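Local coordinates for V-type ATP synthase alpha chain (Nanoarchaeum equitans Kin4-M, PDB 5BN4), which is the A subunit of an archaeal V-type ATP synthase, a member of the ATP synthase alpha/beta family with a P-loop-type nucleotide-binding domain, at residues Asp124-Gly129 and Pro148-Lys153; Pro189-Leu194 and Leu366-Gly371; Ile246-Gly251 and Ala296-Gly301. All coordinates share one frame; numbering follows the deposited sequence.

Contact 1 of 3, residues Asp124-Gly129 and Pro148-Lys153; sequences DTIKGG and PNVEGK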
loop_
_atom_site.group_PDB
_atom_site.type_symbol
_atom_site.label_atom_id
_atom_site.label_comp_id
_atom_site.label_asym_id
_atom_site.label_seq_id
_atom_site.Cartn_x
_atom_site.Cartn_y
_atom_site.Cartn_z
ATOM N N ASP A 124 9.021 42.756 53.290
ATOM C CA ASP A 124 8.221 41.565 53.032
ATOM C C ASP A 124 9.083 40.423 52.506
ATOM O O ASP A 124 10.104 40.648 51.855
ATOM C CB ASP A 124 7.096 41.872 52.044
ATOM C CG ASP A 124 5.868 42.448 52.719
ATOM O OD1 ASP A 124 5.985 42.913 53.872
ATOM O OD2 ASP A 124 4.786 42.434 52.095
ATOM N N THR A 125 8.668 39.196 52.801
ATOM C CA THR A 125 9.369 38.018 52.313
ATOM C C THR A 125 8.722 37.555 51.017
ATOM O O THR A 125 7.496 37.563 50.890
ATOM C CB THR A 125 9.329 36.880 53.342
ATOM O OG1 THR A 125 9.661 37.397 54.637
ATOM C CG2 THR A 125 10.317 35.783 52.965
ATOM N N ILE A 126 9.546 37.155 50.053
ATOM C CA ILE A 126 9.043 36.798 48.733
ATOM C C ILE A 126 9.394 35.360 48.338
ATOM O O ILE A 126 10.460 34.844 48.684
ATOM C CB ILE A 126 9.530 37.806 47.656
ATOM C CG1 ILE A 126 8.492 37.952 46.543
ATOM C CG2 ILE A 126 10.899 37.420 47.098
ATOM C CD1 ILE A 126 8.849 39.006 45.522
ATOM N N LYS A 127 8.470 34.710 47.635
ATOM C CA LYS A 127 8.696 33.367 47.114
ATOM C C LYS A 127 8.846 33.444 45.605
ATOM O O LYS A 127 8.725 34.515 45.017
ATOM C CB LYS A 127 7.524 32.442 47.448
ATOM C CG LYS A 127 7.148 32.378 48.916
ATOM C CD LYS A 127 6.066 31.331 49.149
ATOM C CE LYS A 127 4.870 31.554 48.231
ATOM N NZ LYS A 127 3.823 30.507 48.403
ATOM N N GLY A 128 9.106 32.301 44.978
ATOM C CA GLY A 128 9.120 32.224 43.531
ATOM C C GLY A 128 7.704 32.299 42.992
ATOM O O GLY A 128 6.780 31.724 43.571
ATOM N N GLY A 129 7.529 33.019 41.889
ATOM C CA GLY A 129 6.222 33.151 41.270
ATOM C C GLY A 129 5.296 34.102 42.003
ATOM O O GLY A 129 4.098 34.149 41.725
ATOM N N PRO A 148 10.737 31.712 39.506
ATOM C CA PRO A 148 10.692 30.620 40.486
ATOM C C PRO A 148 12.016 30.506 41.239
ATOM O O PRO A 148 12.060 29.996 42.356
ATOM C CB PRO A 148 10.472 29.381 39.614
ATOM C CG PRO A 148 9.796 29.903 38.388
ATOM C CD PRO A 148 10.406 31.247 38.148
ATOM N N ASN A 149 13.083 30.987 40.613
ATOM C CA ASN A 149 14.397 31.038 41.232
ATOM C C ASN A 149 14.405 31.970 42.445
ATOM O O ASN A 149 15.001 31.661 43.477
ATOM C CB ASN A 149 15.417 31.523 40.199
ATOM C CG ASN A 149 16.837 31.138 40.548
ATOM O OD1 ASN A 149 17.179 30.958 41.716
ATOM N ND2 ASN A 149 17.679 31.011 39.527
ATOM N N VAL A 150 13.721 33.102 42.313
ATOM C CA VAL A 150 13.797 34.181 43.295
ATOM C C VAL A 150 13.068 33.898 44.608
ATOM O O VAL A 150 11.876 33.597 44.618
ATOM C CB VAL A 150 13.266 35.505 42.702
ATOM C CG1 VAL A 150 13.148 36.570 43.781
ATOM C CG2 VAL A 150 14.165 35.977 41.569
ATOM N N GLU A 151 13.802 34.004 45.712
ATOM C CA GLU A 151 13.219 33.918 47.046
ATOM C C GLU A 151 13.975 34.831 48.005
ATOM O O GLU A 151 15.121 35.205 47.748
ATOM C CB GLU A 151 13.243 32.478 47.565
ATOM C CG GLU A 151 14.640 31.910 47.778
ATOM C CD GLU A 151 14.621 30.566 48.486
ATOM O OE1 GLU A 151 13.560 30.195 49.031
ATOM O OE2 GLU A 151 15.666 29.882 48.496
ATOM N N GLY A 152 13.327 35.194 49.108
ATOM C CA GLY A 152 13.962 36.016 50.122
ATOM C C GLY A 152 13.132 37.203 50.572
ATOM O O GLY A 152 11.927 37.265 50.329
ATOM N N LYS A 153 13.786 38.152 51.236
ATOM C CA LYS A 153 13.112 39.338 51.752
ATOM C C LYS A 153 13.364 40.557 50.866
ATOM O O LYS A 153 14.464 40.739 50.342
ATOM C CB LYS A 153 13.551 39.612 53.194
ATOM C CG LYS A 153 13.734 41.084 53.535
ATOM C CD LYS A 153 14.040 41.280 55.010
ATOM C CE LYS A 153 14.418 42.723 55.307
ATOM N NZ LYS A 153 15.705 43.105 54.658
#
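Ile126 and Gly152 form an antiparallel hydrogen-bonded pair, and their peptide groups are the heart of this contact. Gly152 N donates to Ile126 O at 2.9 Å, N-H...O angle 151°. The return bond, Ile126 N to Gly152 O, is modelled too short for its length to be trusted. Next along, Thr125 and Lys153 make a non-hydrogen-bonded pair with their CA atoms 4.0 Å apart. CA-H...O contacts extend the pairing at both ends: Lys153 CA lies 3.3 Å from Asp124 O, and Glu151 CA sits at the same distance, 3.3 Å, from Ile126 O.

Methyl groups add to this on both faces of the sheet. Thr125 CG2, anti to its own backbone nitrogen, comes within 3.4 Å of Gly152 O, and Ile126 CG2 approaches that oxygen equally closely from the other face of the sheet. The same Ile126 methyl also touches Val150 CG1 at 4.1 Å. Past the paired residues the two backbones meet directly, Gly128 CA against Pro148 CA at 3.8 Å. The carboxylate of Asp124 turns elsewhere, to a salt bridge with Lys121.

Within the barrel-sandwich domain, strand 125-126 is an outermost strand of a small antiparallel sheet; strand 152-157 lies between it and strand 169-171. Asn172 OD1 takes the amide of Lys153, Val146 packs on Ile126, and Pro148 leans on Pro189 and Leu366.

Contact 2 of 3, residues Pro189-Leu194 and Leu366-Gly371; sequences PYKEKL and LNDLEG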
loop_
_atom_site.group_PDB
_atom_site.type_symbol
_atom_site.label_atom_id
_atom_site.label_comp_id
_atom_site.label_asym_id
_atom_site.label_seq_id
_atom_site.Cartn_x
_atom_site.Cartn_y
_atom_site.Cartn_z
ATOM N N PRO A 189 7.270 25.734 36.242
ATOM C CA PRO A 189 6.780 24.988 37.405
ATOM C C PRO A 189 5.494 25.556 37.998
ATOM O O PRO A 189 5.222 26.751 37.884
ATOM C CB PRO A 189 7.924 25.129 38.412
ATOM C CG PRO A 189 8.559 26.424 38.060
ATOM C CD PRO A 189 8.475 26.519 36.563
ATOM N N TYR A 190 4.714 24.682 38.625
ATOM C CA TYR A 190 3.505 25.071 39.338
ATOM C C TYR A 190 3.332 24.138 40.532
ATOM O O TYR A 190 3.994 23.105 40.614
ATOM C CB TYR A 190 2.285 25.001 38.419
ATOM C CG TYR A 190 2.129 23.680 37.699
ATOM C CD1 TYR A 190 1.456 22.618 38.289
ATOM C CD2 TYR A 190 2.654 23.497 36.427
ATOM C CE1 TYR A 190 1.313 21.410 37.635
ATOM C CE2 TYR A 190 2.516 22.294 35.764
ATOM C CZ TYR A 190 1.844 21.253 36.371
ATOM O OH TYR A 190 1.704 20.054 35.714
ATOM N N LYS A 191 2.446 24.496 41.455
ATOM C CA LYS A 191 2.275 23.705 42.671
ATOM C C LYS A 191 1.524 22.392 42.452
ATOM O O LYS A 191 2.053 21.316 42.734
ATOM C CB LYS A 191 1.599 24.524 43.773
ATOM C CG LYS A 191 2.555 25.404 44.566
ATOM C CD LYS A 191 1.856 26.022 45.766
ATOM C CE LYS A 191 2.827 26.795 46.641
ATOM N NZ LYS A 191 2.150 27.367 47.838
ATOM N N GLU A 192 0.297 22.479 41.951
ATOM C CA GLU A 192 -0.557 21.301 41.842
ATOM C C GLU A 192 -1.476 21.348 40.623
ATOM O O GLU A 192 -2.147 22.349 40.379
ATOM C CB GLU A 192 -1.390 21.146 43.118
ATOM C CG GLU A 192 -2.473 20.081 43.052
ATOM C CD GLU A 192 -3.427 20.152 44.234
ATOM O OE1 GLU A 192 -3.327 21.118 45.020
ATOM O OE2 GLU A 192 -4.274 19.245 44.378
ATOM N N LYS A 193 -1.498 20.260 39.859
ATOM C CA LYS A 193 -2.430 20.127 38.747
ATOM C C LYS A 193 -3.845 19.938 39.284
ATOM O O LYS A 193 -4.132 18.956 39.967
ATOM C CB LYS A 193 -2.043 18.942 37.860
ATOM C CG LYS A 193 -3.072 18.605 36.787
ATOM C CD LYS A 193 -3.081 19.633 35.665
ATOM C CE LYS A 193 -1.872 19.468 34.758
ATOM N NZ LYS A 193 -1.893 18.165 34.032
ATOM N N LEU A 194 -4.727 20.883 38.974
ATOM C CA LEU A 194 -6.092 20.860 39.490
ATOM C C LEU A 194 -7.044 20.065 38.603
ATOM O O LEU A 194 -6.754 19.800 37.438
ATOM C CB LEU A 194 -6.620 22.285 39.667
ATOM C CG LEU A 194 -5.881 23.163 40.678
ATOM C CD1 LEU A 194 -6.490 24.555 40.726
ATOM C CD2 LEU A 194 -5.896 22.518 42.056
ATOM N N LEU A 366 2.356 28.947 41.684
ATOM C CA LEU A 366 3.291 29.040 42.802
ATOM C C LEU A 366 2.834 30.054 43.845
ATOM O O LEU A 366 3.149 29.926 45.026
ATOM C CB LEU A 366 4.687 29.406 42.305
ATOM C CG LEU A 366 5.332 28.415 41.338
ATOM C CD1 LEU A 366 6.713 28.899 40.928
ATOM C CD2 LEU A 366 5.408 27.039 41.970
ATOM N N ASN A 367 2.093 31.064 43.400
ATOM C CA ASN A 367 1.556 32.069 44.309
ATOM C C ASN A 367 0.149 31.715 44.777
ATOM O O ASN A 367 -0.617 32.586 45.190
ATOM C CB ASN A 367 1.588 33.458 43.666
ATOM C CG ASN A 367 1.009 33.467 42.263
ATOM O OD1 ASN A 367 0.027 32.783 41.977
ATOM N ND2 ASN A 367 1.626 34.242 41.377
ATOM N N ASP A 368 -0.176 30.427 44.699
ATOM C CA ASP A 368 -1.454 29.893 45.171
ATOM C C ASP A 368 -2.672 30.509 44.488
ATOM O O ASP A 368 -3.767 30.524 45.051
ATOM C CB ASP A 368 -1.571 30.016 46.693
ATOM C CG ASP A 368 -0.542 29.180 47.425
ATOM O OD1 ASP A 368 -0.770 27.961 47.578
ATOM O OD2 ASP A 368 0.493 29.739 47.845
ATOM N N LEU A 369 -2.479 31.014 43.276
ATOM C CA LEU A 369 -3.594 31.490 42.470
ATOM C C LEU A 369 -4.016 30.399 41.496
ATOM O O LEU A 369 -3.326 29.390 41.344
ATOM C CB LEU A 369 -3.215 32.761 41.710
ATOM C CG LEU A 369 -3.043 34.031 42.544
ATOM C CD1 LEU A 369 -2.730 35.218 41.647
ATOM C CD2 LEU A 369 -4.289 34.299 43.376
ATOM N N GLU A 370 -5.149 30.602 40.838
ATOM C CA GLU A 370 -5.655 29.625 39.883
ATOM C C GLU A 370 -5.479 30.098 38.441
ATOM O O GLU A 370 -5.954 31.169 38.061
ATOM C CB GLU A 370 -7.125 29.314 40.170
ATOM C CG GLU A 370 -7.791 28.430 39.134
ATOM C CD GLU A 370 -9.246 28.158 39.463
ATOM O OE1 GLU A 370 -9.597 28.171 40.662
ATOM O OE2 GLU A 370 -10.037 27.937 38.521
ATOM N N GLY A 371 -4.784 29.292 37.644
ATOM C CA GLY A 371 -4.590 29.589 36.238
ATOM C C GLY A 371 -4.777 28.348 35.388
ATOM O O GLY A 371 -4.665 27.225 35.882
HETATM O O HOH W 1 2.817 28.466 38.461
#
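Lys191 and Asp368 make the salt bridge of this contact. NZ of Lys191 meets Asp368 OD2 at 2.9 Å on its syn side, 25° out of the carboxylate plane, and adds a weak bond to OD1, so both oxygens share one ammonium group. The lysine chain runs straight beyond CG, and that reach brings NZ to the acid. Asp368 OD2 has a second, long and weak ion-pair partner in Lys127, so two lysines probably stabilise its negative charge.

A water joins the backbones: it donates to Pro189 O at 3.0 Å and accepts from Leu366 N at 3.3 Å. Around these polar links, Leu366 carries much of the packing. Its CD2 rests 3.8 Å from Tyr190 CA, while its CD1 touches Pro189 CG at 4.2 Å. Lys191 CE passes 3.5 Å from Leu366 O on its way to the acid. At the far end Leu194 CD1 lightly meets CG of Glu370, a residue whose carboxylate forms a salt bridge with Arg362.

Leu366 to Leu369 lie in the loop of a beta hairpin, strand 361-364 turning back into 370-379. Strand 192-193 pairs antiparallel with 361-364, and there a classic beta bulge sets both Lys191 and Glu192 against the single residue Arg364.

Contact 3 of 3, residues Ile246-Gly251 and Ala296-Gly301; sequences IYIGCG and ASIYLG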
loop_
_atom_site.group_PDB
_atom_site.type_symbol
_atom_site.label_atom_id
_atom_site.label_comp_id
_atom_site.label_asym_id
_atom_site.label_seq_id
_atom_site.Cartn_x
_atom_site.Cartn_y
_atom_site.Cartn_z
ATOM N N ILE A 246 -3.236 33.277 22.590
ATOM C CA ILE A 246 -1.995 33.156 21.834
ATOM C C ILE A 246 -2.224 32.391 20.536
ATOM O O ILE A 246 -2.578 31.214 20.561
ATOM C CB ILE A 246 -0.915 32.421 22.642
ATOM C CG1 ILE A 246 -0.659 33.133 23.971
ATOM C CG2 ILE A 246 0.369 32.312 21.837
ATOM C CD1 ILE A 246 0.354 32.430 24.843
ATOM N N TYR A 247 -2.030 33.058 19.403
ATOM C CA TYR A 247 -2.172 32.387 18.116
ATOM C C TYR A 247 -0.817 32.151 17.461
ATOM O O TYR A 247 -0.108 33.096 17.113
ATOM C CB TYR A 247 -3.096 33.158 17.168
ATOM C CG TYR A 247 -3.648 32.291 16.054
ATOM C CD1 TYR A 247 -2.923 32.077 14.890
ATOM C CD2 TYR A 247 -4.882 31.668 16.178
ATOM C CE1 TYR A 247 -3.417 31.277 13.876
ATOM C CE2 TYR A 247 -5.383 30.867 15.168
ATOM C CZ TYR A 247 -4.646 30.675 14.020
ATOM O OH TYR A 247 -5.143 29.877 13.013
ATOM N N ILE A 248 -0.470 30.878 17.298
ATOM C CA ILE A 248 0.802 30.485 16.709
ATOM C C ILE A 248 0.623 30.108 15.244
ATOM O O ILE A 248 -0.077 29.145 14.920
ATOM C CB ILE A 248 1.419 29.287 17.458
ATOM C CG1 ILE A 248 1.518 29.585 18.956
ATOM C CG2 ILE A 248 2.785 28.934 16.882
ATOM C CD1 ILE A 248 2.047 28.426 19.777
ATOM N N GLY A 249 1.254 30.876 14.363
ATOM C CA GLY A 249 1.255 30.571 12.945
ATOM C C GLY A 249 2.416 29.655 12.615
ATOM O O GLY A 249 3.507 30.116 12.275
ATOM N N CYS A 250 2.179 28.353 12.719
ATOM C CA CYS A 250 3.236 27.363 12.554
ATOM C C CYS A 250 3.285 26.816 11.130
ATOM O O CYS A 250 2.511 25.929 10.768
ATOM C CB CYS A 250 3.048 26.217 13.553
ATOM S SG CYS A 250 4.459 25.097 13.694
ATOM N N GLY A 251 4.195 27.357 10.327
ATOM C CA GLY A 251 4.435 26.863 8.983
ATOM C C GLY A 251 3.255 26.984 8.039
ATOM O O GLY A 251 3.030 26.104 7.210
ATOM N N ALA A 296 10.488 25.894 17.354
ATOM C CA ALA A 296 10.714 26.938 18.347
ATOM C C ALA A 296 9.437 27.710 18.667
ATOM O O ALA A 296 9.176 28.026 19.825
ATOM C CB ALA A 296 11.810 27.889 17.882
ATOM N N SER A 297 8.641 28.001 17.640
ATOM C CA SER A 297 7.405 28.761 17.816
ATOM C C SER A 297 6.418 28.013 18.703
ATOM O O SER A 297 5.677 28.618 19.481
ATOM C CB SER A 297 6.755 29.052 16.463
ATOM O OG SER A 297 6.165 27.881 15.925
ATOM N N ILE A 298 6.414 26.691 18.572
ATOM C CA ILE A 298 5.560 25.837 19.382
ATOM C C ILE A 298 5.936 25.942 20.861
ATOM O O ILE A 298 5.088 26.222 21.708
ATOM C CB ILE A 298 5.654 24.372 18.918
ATOM C CG1 ILE A 298 5.104 24.233 17.496
ATOM C CG2 ILE A 298 4.895 23.461 19.861
ATOM C CD1 ILE A 298 3.640 24.603 17.367
ATOM N N TYR A 299 7.213 25.726 21.159
ATOM C CA TYR A 299 7.711 25.816 22.528
ATOM C C TYR A 299 7.626 27.243 23.070
ATOM O O TYR A 299 7.342 27.448 24.252
ATOM C CB TYR A 299 9.150 25.301 22.609
ATOM C CG TYR A 299 9.283 23.805 22.410
ATOM C CD1 TYR A 299 9.198 23.240 21.145
ATOM C CD2 TYR A 299 9.497 22.957 23.491
ATOM C CE1 TYR A 299 9.316 21.877 20.959
ATOM C CE2 TYR A 299 9.620 21.589 23.314
ATOM C CZ TYR A 299 9.529 21.055 22.045
ATOM O OH TYR A 299 9.649 19.698 21.856
ATOM N N LEU A 300 7.867 28.220 22.201
ATOM C CA LEU A 300 7.821 29.630 22.580
ATOM C C LEU A 300 6.428 30.045 23.047
ATOM O O LEU A 300 6.270 30.633 24.117
ATOM C CB LEU A 300 8.246 30.509 21.405
ATOM C CG LEU A 300 8.440 31.998 21.683
ATOM C CD1 LEU A 300 9.923 32.323 21.769
ATOM C CD2 LEU A 300 7.759 32.842 20.616
ATOM N N GLY A 301 5.421 29.739 22.234
ATOM C CA GLY A 301 4.048 30.073 22.564
ATOM C C GLY A 301 3.565 29.346 23.802
ATOM O O GLY A 301 2.740 29.861 24.558
#
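Ile248 reaches the helix with both of its branches. CG1 stands anti to the carbonyl carbon (chi1 -53°) and the chain continues extended, which drives CD1 outward until it lies 3.6 Å from Ser297 O and 3.8 Å from Gly301 CA. Gly301, having no side chain, lets the isoleucine methyl come right down onto the helix backbone. The other branch, CG2, meets Ser297 OG at 3.7 Å. In Cys250 the sulfur is trans to the backbone nitrogen (chi1 -168°), a rotation that turns SG to the helix, 3.8 Å from Ile298 CD1. That same CD1 atom also approaches Ile248 CG2, at 4.4 Å, so Ile298 bridges two successive inward-pointing residues of the strand.

Two residues earlier in the strand than Ile248, Ile246 CD1 ends 3.5 Å from Gly301 O. All the touching residues are buried, and the contact is van der Waals packing, with strand side chains lying against both side chains and carbonyl oxygens of the helix; the one hydroxyl, Ser297 OG, is satisfied within the helix by a hydrogen bond to Arg294 O.

Helix 292-309 runs back along strand 244-250, the short segment axes 8.7 Å apart and 172° between their directions. It links strands 280-285 and 314-320, the two parallel neighbours that flank 244-250, in a beta-alpha-beta crossover. This is the alpha/beta core of a P-loop nucleotide-binding domain, and the side chain of Cys250 lies about 9 Å from the bound magnesium ion.

How the contacts relate
Contact 3 is the core member of the set, fully buried in the nucleotide-binding domain, whereas contacts 1 and 2 lie at the surface. Their chemistry follows: contact 3 is mostly van der Waals packing of strand side chains on a helix, contact 1 is mainly backbone pairing at a sheet edge, and contact 2 combines a salt bridge, a water and a leucine. Contacts 2 and 3 reach the same mixed sheet, yet their nearest atoms are about 12 Å apart. Contacts 1 and 2 do touch: Gly128 O rests against Leu366 CB at 3.4 Å, joining the barrel-sandwich domain to the hairpin loop. Contact 1 stays about 15 Å from contact 3 at the nearest atoms.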